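Local coordinates for protein tRNA-splicing ligase RtcB (Thermus thermophilus, PDB 2EPG) that probably joins RNA ends in a manganese-dependent, GTP-driven ligation that seals 3'-phosphate or 2',3'-cyclic phosphate termini to 5'-hydroxyl ends, at residues Cys109-Leu114 and Leu337-Ala342; Pro205-Leu210 and Arg308-His313; Asn214-Val219 and Leu244-Ser249. All blocks are in the same frame, centred on the assembly; numbering follows the deposited sequence.

Interaction 1 (Cys109-Leu114 and Leu337-Ala342); sequences CGVRLL and LAHNNA
Val111 lays its CG2 methyl over one face of the His339 imidazole, 3.8 Å from the ring centroid and 29° off the normal, a CH-pi contact whose nearest ring atom is NE2. With CG1 anti to the backbone N (chi1 -172°), CG2 lies anti to the carbonyl carbon and meets the ring. The backbones beneath run antiparallel. Val111 and Leu337 form a hydrogen-bonded pair: Val111 N reaches Leu337 O at 2.9 Å, almost straight, and Leu337 N returns to Val111 O at 3.0 Å. One step along, Gly110 faces Ala338 with their CA atoms 4.1 Å apart, so close that a side chain at Gly110 would collide with Leu337 O. A third bond, His339 N to Cys109 O at 2.9 Å, lies in the carbonyl plane and holds the histidine backbone where the strand is interrupted. The imidazole is gripped through both nitrogens, NE2 by Leu382 O and ND1 by ND1 of His410, so its rotation is well fixed. Asn340 ND2 touches Cys109 CB and bonds Asp106 O, while its OD1 takes Gly358 N. These strand ends form part of the predicted manganese- and GMP-binding site of an RtcB ligase.

Interaction 2 (Pro205-Leu210 and Arg308-His313); sequences PQIGTL and RQLIAH
The two residues that carry this contact from the helix, Leu310 and Ile311, are neighbours in sequence and reach the turn and the residue that follows it. Leu310 sends CD1 against the backbone of Gly208, 3.5 Å from its CA, and the same methyl meets CG1 of Ile207 at 4.0 Å, the two side chains crossing at about a right angle. Ile311 lies alongside the next part of the turn. Its CG1, anti to the carbonyl carbon (chi1 -66°), rests on the carbonyl group of Gly208, and its CD1 touches both Thr209 O and, at 3.8 Å, Leu210 CD2. An alanine in place of Ile311 would remove CG1, CG2 and CD1, and would probably loosen the packing of Gly208 and Leu210 against the helix.

Behind this apolar shell stands a type II beta turn from Gln206 to Thr209. Gly208 takes its third position with phi 89°, and a side chain there would be jammed against the preceding carbonyl and would also strike Leu310 CD1. Gln206 O accepts a weak bond from Thr209 N and a very short one, 2.5 Å, from Thr209 OG1, which arrives on a lone pair in the carbonyl plane. Asn307, just before the segment on the helix, grips the turn twice, its OD1 taking Gly208 N and its ND2 giving to Thr209 O. Ile311 also packs on Ile245 and Thr247 of strand 240-247. Further round helix 288-321, Ala312 meets Arg112 and Leu114 of strand 110-119, so the helix packs on both strands while the 205-210 loop lies against its adjoining side and reaches Thr247 itself through Leu210 O.

Interaction 3 (Asn214-Val219 and Leu244-Ser249); sequences NHFLEV and LIHTGS
His246 holds CG anti to its backbone N (chi1 -166°), and Phe216 places its ring in the crowded position between backbone N and carbonyl carbon (chi1 57°); together these torsions bring the phenyl ring over the histidine CB. That CB lies 4.1 Å from the Phe216 centroid, close to the ring normal, in a CH-pi contact, while the two rings are oblique, their planes at 46°. On the same face of the sheet, Phe216 CE1 meets Leu244 CD2 at 4.1 Å.

His215, its CG anti to the carbonyl carbon, swings its ring beside the loop end of the other strand: CB comes 3.3 Å from His246 O, and ND1 sits 3.4 Å from Thr247 CA. Strands 216-219 and 244-247 form an antiparallel pair inside the central beta core, where His215 and His246 are predicted ligands of different manganese ions. Their ND1 atoms stand 3.7 Å apart, that of His246 in the plane of the His215 ring at its edge. His246 ND1 is buried without a hydrogen-bonding partner in this model. Asn214 O hovers over the centre of the His246 ring.

Four backbone bonds join the strands; the straightest, His246 N to Phe216 O at 2.8 Å, runs nearly along the C=O axis. Leu217 and Ile245 point to the opposite face, where Leu217 packs on Ile311 and Val315 of helix 288-321.

In the fold
From the N terminus, strand 110-119 comes first, and its partner in interaction 1, strand 332-347, closes a loop of 222 residues, nearly half of it helix. Within that loop, interaction 2 runs from the turn at 205-210 to helix 288-321, and interaction 3 is nested inside it again, pairing strand 216-225 with strand 240-247. No loop crosses another. Strand 110-119 connects interactions 1 and 3 through its backbone bonds to strand 240-247, while Cys109 SG packs against both His215 and His246. Arg308 of interaction 2 reaches Thr247 O, and Gln309 reaches Arg112, tying helix 288-321 to strand 110-119 and to strand 240-247, which carries the predicted metal ligand His246.

Interaction 1 (Cys109-Leu114 and Leu337-Ala342)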
loop_
_atom_site.group_PDB
_atom_site.type_symbol
_atom_site.label_atom_id
_atom_site.label_comp_id
_atom_site.label_asym_id
_atom_site.label_seq_id
_atom_site.Cartn_x
_atom_site.Cartn_y
_atom_site.Cartn_z
ATOM N N CYS A 109 0.012 -4.227 -3.655
ATOM C CA CYS A 109 0.500 -4.964 -2.502
ATOM C C CYS A 109 0.037 -3.900 -1.501
ATOM O O CYS A 109 0.253 -2.696 -1.725
ATOM C CB CYS A 109 2.035 -5.027 -2.495
ATOM S SG CYS A 109 2.767 -5.543 -0.899
ATOM N N GLY A 110 -0.620 -4.310 -0.429
ATOM C CA GLY A 110 -1.105 -3.312 0.498
ATOM C C GLY A 110 -1.338 -3.832 1.892
ATOM O O GLY A 110 -0.884 -4.923 2.240
ATOM N N VAL A 111 -2.085 -3.063 2.678
ATOM C CA VAL A 111 -2.325 -3.423 4.060
ATOM C C VAL A 111 -3.760 -3.231 4.510
ATOM O O VAL A 111 -4.394 -2.239 4.169
ATOM C CB VAL A 111 -1.439 -2.550 4.996
ATOM C CG1 VAL A 111 -1.536 -3.041 6.424
ATOM C CG2 VAL A 111 0.009 -2.555 4.502
ATOM N N ARG A 112 -4.265 -4.185 5.283
ATOM C CA ARG A 112 -5.587 -4.052 5.857
ATOM C C ARG A 112 -5.410 -4.200 7.369
ATOM O O ARG A 112 -4.679 -5.092 7.832
ATOM C CB ARG A 112 -6.550 -5.133 5.372
ATOM C CG ARG A 112 -7.862 -5.109 6.164
ATOM C CD ARG A 112 -8.978 -5.990 5.612
ATOM N NE ARG A 112 -9.465 -5.597 4.289
ATOM C CZ ARG A 112 -10.680 -5.904 3.837
ATOM N NH1 ARG A 112 -11.079 -5.541 2.625
ATOM N NH2 ARG A 112 -11.524 -6.544 4.624
ATOM N N LEU A 113 -6.057 -3.322 8.131
ATOM C CA LEU A 113 -5.995 -3.413 9.579
ATOM C C LEU A 113 -7.402 -3.618 10.145
ATOM O O LEU A 113 -8.309 -2.811 9.900
ATOM C CB LEU A 113 -5.385 -2.146 10.201
ATOM C CG LEU A 113 -5.228 -2.162 11.734
ATOM C CD1 LEU A 113 -4.213 -3.230 12.161
ATOM C CD2 LEU A 113 -4.733 -0.814 12.221
ATOM N N LEU A 114 -7.576 -4.713 10.884
ATOM C CA LEU A 114 -8.843 -5.000 11.533
ATOM C C LEU A 114 -8.664 -4.546 12.994
ATOM O O LEU A 114 -7.584 -4.711 13.570
ATOM C CB LEU A 114 -9.149 -6.513 11.497
ATOM C CG LEU A 114 -9.202 -7.241 10.146
ATOM C CD1 LEU A 114 -9.605 -8.707 10.349
ATOM C CD2 LEU A 114 -10.201 -6.541 9.236
ATOM N N LEU A 337 -5.532 0.010 2.574
ATOM C CA LEU A 337 -4.975 0.833 1.510
ATOM C C LEU A 337 -3.764 0.211 0.829
ATOM O O LEU A 337 -3.064 -0.624 1.391
ATOM C CB LEU A 337 -4.590 2.230 2.034
ATOM C CG LEU A 337 -3.237 2.394 2.753
ATOM C CD1 LEU A 337 -3.027 3.863 3.157
ATOM C CD2 LEU A 337 -3.197 1.490 3.987
ATOM N N ALA A 338 -3.536 0.642 -0.405
ATOM C CA ALA A 338 -2.437 0.162 -1.225
ATOM C C ALA A 338 -1.121 0.856 -0.910
ATOM O O ALA A 338 -1.114 1.990 -0.443
ATOM C CB ALA A 338 -2.778 0.378 -2.701
ATOM N N HIS A 339 -0.017 0.161 -1.185
ATOM C CA HIS A 339 1.332 0.690 -0.999
ATOM C C HIS A 339 1.998 0.811 -2.379
ATOM O O HIS A 339 3.031 1.457 -2.514
ATOM C CB HIS A 339 2.159 -0.220 -0.069
ATOM C CG HIS A 339 1.871 -0.012 1.389
ATOM N ND1 HIS A 339 2.841 -0.135 2.366
ATOM C CD2 HIS A 339 0.740 0.374 2.031
ATOM C CE1 HIS A 339 2.322 0.176 3.542
ATOM N NE2 HIS A 339 1.050 0.490 3.367
ATOM N N ASN A 340 1.409 0.165 -3.394
ATOM C CA ASN A 340 1.903 0.239 -4.779
ATOM C C ASN A 340 0.676 0.422 -5.660
ATOM O O ASN A 340 -0.187 -0.455 -5.694
ATOM C CB ASN A 340 2.611 -1.052 -5.240
ATOM C CG ASN A 340 3.920 -1.314 -4.519
ATOM O OD1 ASN A 340 4.728 -0.414 -4.320
ATOM N ND2 ASN A 340 4.143 -2.564 -4.150
ATOM N N ASN A 341 0.582 1.547 -6.364
ATOM C CA ASN A 341 -0.564 1.766 -7.228
ATOM C C ASN A 341 -0.501 3.092 -7.970
ATOM O O ASN A 341 0.170 4.012 -7.537
ATOM C CB ASN A 341 -1.839 1.740 -6.392
ATOM C CG ASN A 341 -2.950 0.966 -7.054
ATOM O OD1 ASN A 341 -4.059 0.867 -6.522
ATOM N ND2 ASN A 341 -2.664 0.405 -8.223
ATOM N N ALA A 342 -1.190 3.180 -9.102
ATOM C CA ALA A 342 -1.271 4.431 -9.848
ATOM C C ALA A 342 -2.769 4.680 -9.893
ATOM O O ALA A 342 -3.545 3.778 -10.213
ATOM C CB ALA A 342 -0.713 4.283 -11.251
#

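Interaction 2 (Pro205-Leu210 and Arg308-His313)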
loop_
_atom_site.group_PDB
_atom_site.type_symbol
_atom_site.label_atom_id
_atom_site.label_comp_id
_atom_site.label_asym_id
_atom_site.label_seq_id
_atom_site.Cartn_x
_atom_site.Cartn_y
_atom_site.Cartn_z
ATOM N N PRO A 205 -5.910 -19.080 -8.683
ATOM C CA PRO A 205 -5.990 -20.043 -7.582
ATOM C C PRO A 205 -5.272 -19.560 -6.326
ATOM O O PRO A 205 -5.163 -20.297 -5.343
ATOM C CB PRO A 205 -5.331 -21.287 -8.172
ATOM C CG PRO A 205 -4.255 -20.702 -9.029
ATOM C CD PRO A 205 -4.984 -19.554 -9.727
ATOM N N GLN A 206 -4.772 -18.329 -6.355
ATOM C CA GLN A 206 -4.058 -17.793 -5.199
ATOM C C GLN A 206 -4.931 -16.886 -4.338
ATOM O O GLN A 206 -4.510 -16.460 -3.261
ATOM C CB GLN A 206 -2.812 -17.027 -5.655
ATOM C CG GLN A 206 -1.833 -17.854 -6.504
ATOM C CD GLN A 206 -0.619 -17.055 -6.978
ATOM O OE1 GLN A 206 -0.749 -15.976 -7.576
ATOM N NE2 GLN A 206 0.570 -17.587 -6.721
ATOM N N ILE A 207 -6.148 -16.596 -4.795
ATOM C CA ILE A 207 -7.024 -15.718 -4.027
ATOM C C ILE A 207 -7.225 -16.290 -2.639
ATOM O O ILE A 207 -7.453 -17.490 -2.472
ATOM C CB ILE A 207 -8.398 -15.492 -4.736
ATOM C CG1 ILE A 207 -9.162 -14.349 -4.061
ATOM C CG2 ILE A 207 -9.237 -16.740 -4.701
ATOM C CD1 ILE A 207 -10.401 -13.935 -4.829
ATOM N N GLY A 208 -7.089 -15.435 -1.632
ATOM C CA GLY A 208 -7.264 -15.881 -0.261
ATOM C C GLY A 208 -5.996 -16.395 0.377
ATOM O O GLY A 208 -6.052 -17.078 1.399
ATOM N N THR A 209 -4.847 -16.062 -0.201
ATOM C CA THR A 209 -3.561 -16.518 0.353
ATOM C C THR A 209 -2.629 -15.334 0.509
ATOM O O THR A 209 -2.732 -14.359 -0.228
ATOM C CB THR A 209 -2.874 -17.551 -0.558
ATOM O OG1 THR A 209 -2.551 -16.938 -1.817
ATOM C CG2 THR A 209 -3.794 -18.738 -0.804
ATOM N N LEU A 210 -1.721 -15.431 1.471
ATOM C CA LEU A 210 -0.775 -14.365 1.762
ATOM C C LEU A 210 0.365 -14.260 0.761
ATOM O O LEU A 210 0.762 -13.161 0.380
ATOM C CB LEU A 210 -0.215 -14.569 3.179
ATOM C CG LEU A 210 -1.242 -14.321 4.289
ATOM C CD1 LEU A 210 -0.773 -14.878 5.638
ATOM C CD2 LEU A 210 -1.479 -12.821 4.374
ATOM N N ARG A 308 -7.368 -9.483 0.172
ATOM C CA ARG A 308 -7.297 -9.062 1.564
ATOM C C ARG A 308 -8.677 -9.212 2.208
ATOM O O ARG A 308 -8.789 -9.584 3.377
ATOM C CB ARG A 308 -6.789 -7.615 1.665
ATOM C CG ARG A 308 -5.303 -7.470 1.292
ATOM C CD ARG A 308 -4.689 -6.149 1.778
ATOM N NE ARG A 308 -5.167 -4.965 1.062
ATOM C CZ ARG A 308 -4.598 -4.454 -0.026
ATOM N NH1 ARG A 308 -5.111 -3.375 -0.588
ATOM N NH2 ARG A 308 -3.519 -5.017 -0.559
ATOM N N GLN A 309 -9.728 -8.929 1.445
ATOM C CA GLN A 309 -11.071 -9.064 1.967
ATOM C C GLN A 309 -11.314 -10.525 2.355
ATOM O O GLN A 309 -11.857 -10.795 3.429
ATOM C CB GLN A 309 -12.103 -8.623 0.919
ATOM C CG GLN A 309 -13.559 -8.827 1.353
ATOM C CD GLN A 309 -13.949 -7.980 2.580
ATOM O OE1 GLN A 309 -13.634 -6.791 2.656
ATOM N NE2 GLN A 309 -14.649 -8.591 3.524
ATOM N N LEU A 310 -10.882 -11.462 1.505
ATOM C CA LEU A 310 -11.085 -12.889 1.777
ATOM C C LEU A 310 -10.323 -13.307 3.013
ATOM O O LEU A 310 -10.837 -14.025 3.859
ATOM C CB LEU A 310 -10.617 -13.767 0.598
ATOM C CG LEU A 310 -11.567 -14.864 0.077
ATOM C CD1 LEU A 310 -10.775 -15.919 -0.713
ATOM C CD2 LEU A 310 -12.326 -15.520 1.223
ATOM N N ILE A 311 -9.078 -12.865 3.113
ATOM C CA ILE A 311 -8.265 -13.210 4.268
ATOM C C ILE A 311 -8.922 -12.691 5.544
ATOM O O ILE A 311 -8.948 -13.379 6.561
ATOM C CB ILE A 311 -6.838 -12.640 4.122
ATOM C CG1 ILE A 311 -6.134 -13.334 2.945
ATOM C CG2 ILE A 311 -6.034 -12.870 5.415
ATOM C CD1 ILE A 311 -4.794 -12.735 2.560
ATOM N N ALA A 312 -9.470 -11.484 5.483
ATOM C CA ALA A 312 -10.129 -10.905 6.649
ATOM C C ALA A 312 -11.307 -11.784 7.060
ATOM O O ALA A 312 -11.560 -11.970 8.252
ATOM C CB ALA A 312 -10.608 -9.485 6.341
ATOM N N HIS A 313 -12.018 -12.333 6.078
ATOM C CA HIS A 313 -13.156 -13.208 6.372
ATOM C C HIS A 313 -12.657 -14.436 7.139
ATOM O O HIS A 313 -13.256 -14.834 8.139
ATOM C CB HIS A 313 -13.860 -13.648 5.071
ATOM C CG HIS A 313 -15.040 -14.545 5.298
ATOM N ND1 HIS A 313 -16.229 -14.094 5.837
ATOM C CD2 HIS A 313 -15.205 -15.874 5.086
ATOM C CE1 HIS A 313 -17.073 -15.105 5.946
ATOM N NE2 HIS A 313 -16.477 -16.196 5.498
#

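Interaction 3 (Asn214-Val219 and Leu244-Ser249)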
loop_
_atom_site.group_PDB
_atom_site.type_symbol
_atom_site.label_atom_id
_atom_site.label_comp_id
_atom_site.label_asym_id
_atom_site.label_seq_id
_atom_site.Cartn_x
_atom_site.Cartn_y
_atom_site.Cartn_z
ATOM N N ASN A 214 7.862 -10.891 1.855
ATOM C CA ASN A 214 7.497 -10.116 3.029
ATOM C C ASN A 214 5.993 -9.977 3.270
ATOM O O ASN A 214 5.535 -8.950 3.771
ATOM C CB ASN A 214 8.148 -8.733 2.939
ATOM C CG ASN A 214 9.643 -8.771 3.241
ATOM O OD1 ASN A 214 10.342 -9.733 2.888
ATOM N ND2 ASN A 214 10.143 -7.716 3.885
ATOM N N HIS A 215 5.224 -11.002 2.917
ATOM C CA HIS A 215 3.779 -10.963 3.142
ATOM C C HIS A 215 3.454 -11.762 4.399
ATOM O O HIS A 215 4.054 -12.803 4.660
ATOM C CB HIS A 215 3.012 -11.528 1.939
ATOM C CG HIS A 215 3.203 -10.740 0.681
ATOM N ND1 HIS A 215 3.004 -9.377 0.621
ATOM C CD2 HIS A 215 3.580 -11.121 -0.564
ATOM C CE1 HIS A 215 3.252 -8.952 -0.605
ATOM N NE2 HIS A 215 3.604 -9.990 -1.343
ATOM N N PHE A 216 2.497 -11.275 5.177
ATOM C CA PHE A 216 2.133 -11.938 6.413
ATOM C C PHE A 216 0.855 -11.351 6.981
ATOM O O PHE A 216 0.256 -10.422 6.436
ATOM C CB PHE A 216 3.247 -11.743 7.436
ATOM C CG PHE A 216 3.550 -10.300 7.708
ATOM C CD1 PHE A 216 2.864 -9.605 8.694
ATOM C CD2 PHE A 216 4.445 -9.606 6.903
ATOM C CE1 PHE A 216 3.056 -8.237 8.873
ATOM C CE2 PHE A 216 4.645 -8.239 7.072
ATOM C CZ PHE A 216 3.947 -7.551 8.060
ATOM N N LEU A 217 0.464 -11.907 8.109
ATOM C CA LEU A 217 -0.704 -11.464 8.815
ATOM C C LEU A 217 -0.262 -11.494 10.269
ATOM O O LEU A 217 0.449 -12.405 10.671
ATOM C CB LEU A 217 -1.828 -12.450 8.540
ATOM C CG LEU A 217 -3.040 -12.646 9.437
ATOM C CD1 LEU A 217 -4.099 -13.417 8.660
ATOM C CD2 LEU A 217 -2.643 -13.399 10.701
ATOM N N GLU A 218 -0.603 -10.476 11.051
ATOM C CA GLU A 218 -0.241 -10.535 12.452
ATOM C C GLU A 218 -1.304 -9.996 13.393
ATOM O O GLU A 218 -2.017 -9.031 13.084
ATOM C CB GLU A 218 1.134 -9.886 12.738
ATOM C CG GLU A 218 1.402 -8.506 12.214
ATOM C CD GLU A 218 2.782 -7.984 12.631
ATOM O OE1 GLU A 218 3.797 -8.710 12.487
ATOM O OE2 GLU A 218 2.853 -6.838 13.102
ATOM N N VAL A 219 -1.450 -10.699 14.515
ATOM C CA VAL A 219 -2.379 -10.309 15.565
ATOM C C VAL A 219 -1.489 -9.451 16.459
ATOM O O VAL A 219 -0.396 -9.879 16.837
ATOM C CB VAL A 219 -2.878 -11.512 16.370
ATOM C CG1 VAL A 219 -3.921 -11.049 17.397
ATOM C CG2 VAL A 219 -3.462 -12.554 15.433
ATOM N N LEU A 244 -3.227 -7.153 11.414
ATOM C CA LEU A 244 -2.727 -6.475 10.229
ATOM C C LEU A 244 -2.416 -7.498 9.138
ATOM O O LEU A 244 -1.648 -8.432 9.356
ATOM C CB LEU A 244 -1.480 -5.646 10.579
ATOM C CG LEU A 244 -0.926 -4.710 9.493
ATOM C CD1 LEU A 244 -0.209 -3.493 10.133
ATOM C CD2 LEU A 244 0.025 -5.488 8.598
ATOM N N ILE A 245 -3.030 -7.303 7.971
ATOM C CA ILE A 245 -2.867 -8.189 6.810
ATOM C C ILE A 245 -2.047 -7.464 5.735
ATOM O O ILE A 245 -2.432 -6.397 5.256
ATOM C CB ILE A 245 -4.244 -8.557 6.214
ATOM C CG1 ILE A 245 -5.100 -9.255 7.276
ATOM C CG2 ILE A 245 -4.062 -9.447 4.989
ATOM C CD1 ILE A 245 -6.614 -9.284 6.940
ATOM N N HIS A 246 -0.924 -8.063 5.364
ATOM C CA HIS A 246 -0.010 -7.498 4.382
ATOM C C HIS A 246 0.145 -8.466 3.226
ATOM O O HIS A 246 0.749 -9.535 3.384
ATOM C CB HIS A 246 1.358 -7.275 5.024
ATOM C CG HIS A 246 2.274 -6.404 4.218
ATOM N ND1 HIS A 246 2.337 -6.458 2.842
ATOM C CD2 HIS A 246 3.177 -5.470 4.598
ATOM C CE1 HIS A 246 3.237 -5.592 2.410
ATOM N NE2 HIS A 246 3.760 -4.980 3.456
ATOM N N THR A 247 -0.419 -8.100 2.078
ATOM C CA THR A 247 -0.334 -8.916 0.884
ATOM C C THR A 247 -0.891 -8.147 -0.322
ATOM O O THR A 247 -1.489 -7.062 -0.165
ATOM C CB THR A 247 -1.080 -10.260 1.052
ATOM O OG1 THR A 247 -0.828 -11.076 -0.097
ATOM C CG2 THR A 247 -2.591 -10.036 1.198
ATOM N N GLY A 248 -0.689 -8.705 -1.518
ATOM C CA GLY A 248 -1.130 -8.030 -2.726
ATOM C C GLY A 248 -1.874 -8.827 -3.779
ATOM O O GLY A 248 -2.744 -9.642 -3.458
ATOM N N SER A 249 -1.548 -8.568 -5.047
ATOM C CA SER A 249 -2.208 -9.244 -6.163
ATOM C C SER A 249 -1.558 -10.587 -6.499
ATOM O O SER A 249 -1.920 -11.244 -7.479
ATOM C CB SER A 249 -2.248 -8.333 -7.401
ATOM O OG SER A 249 -0.969 -7.801 -7.711
#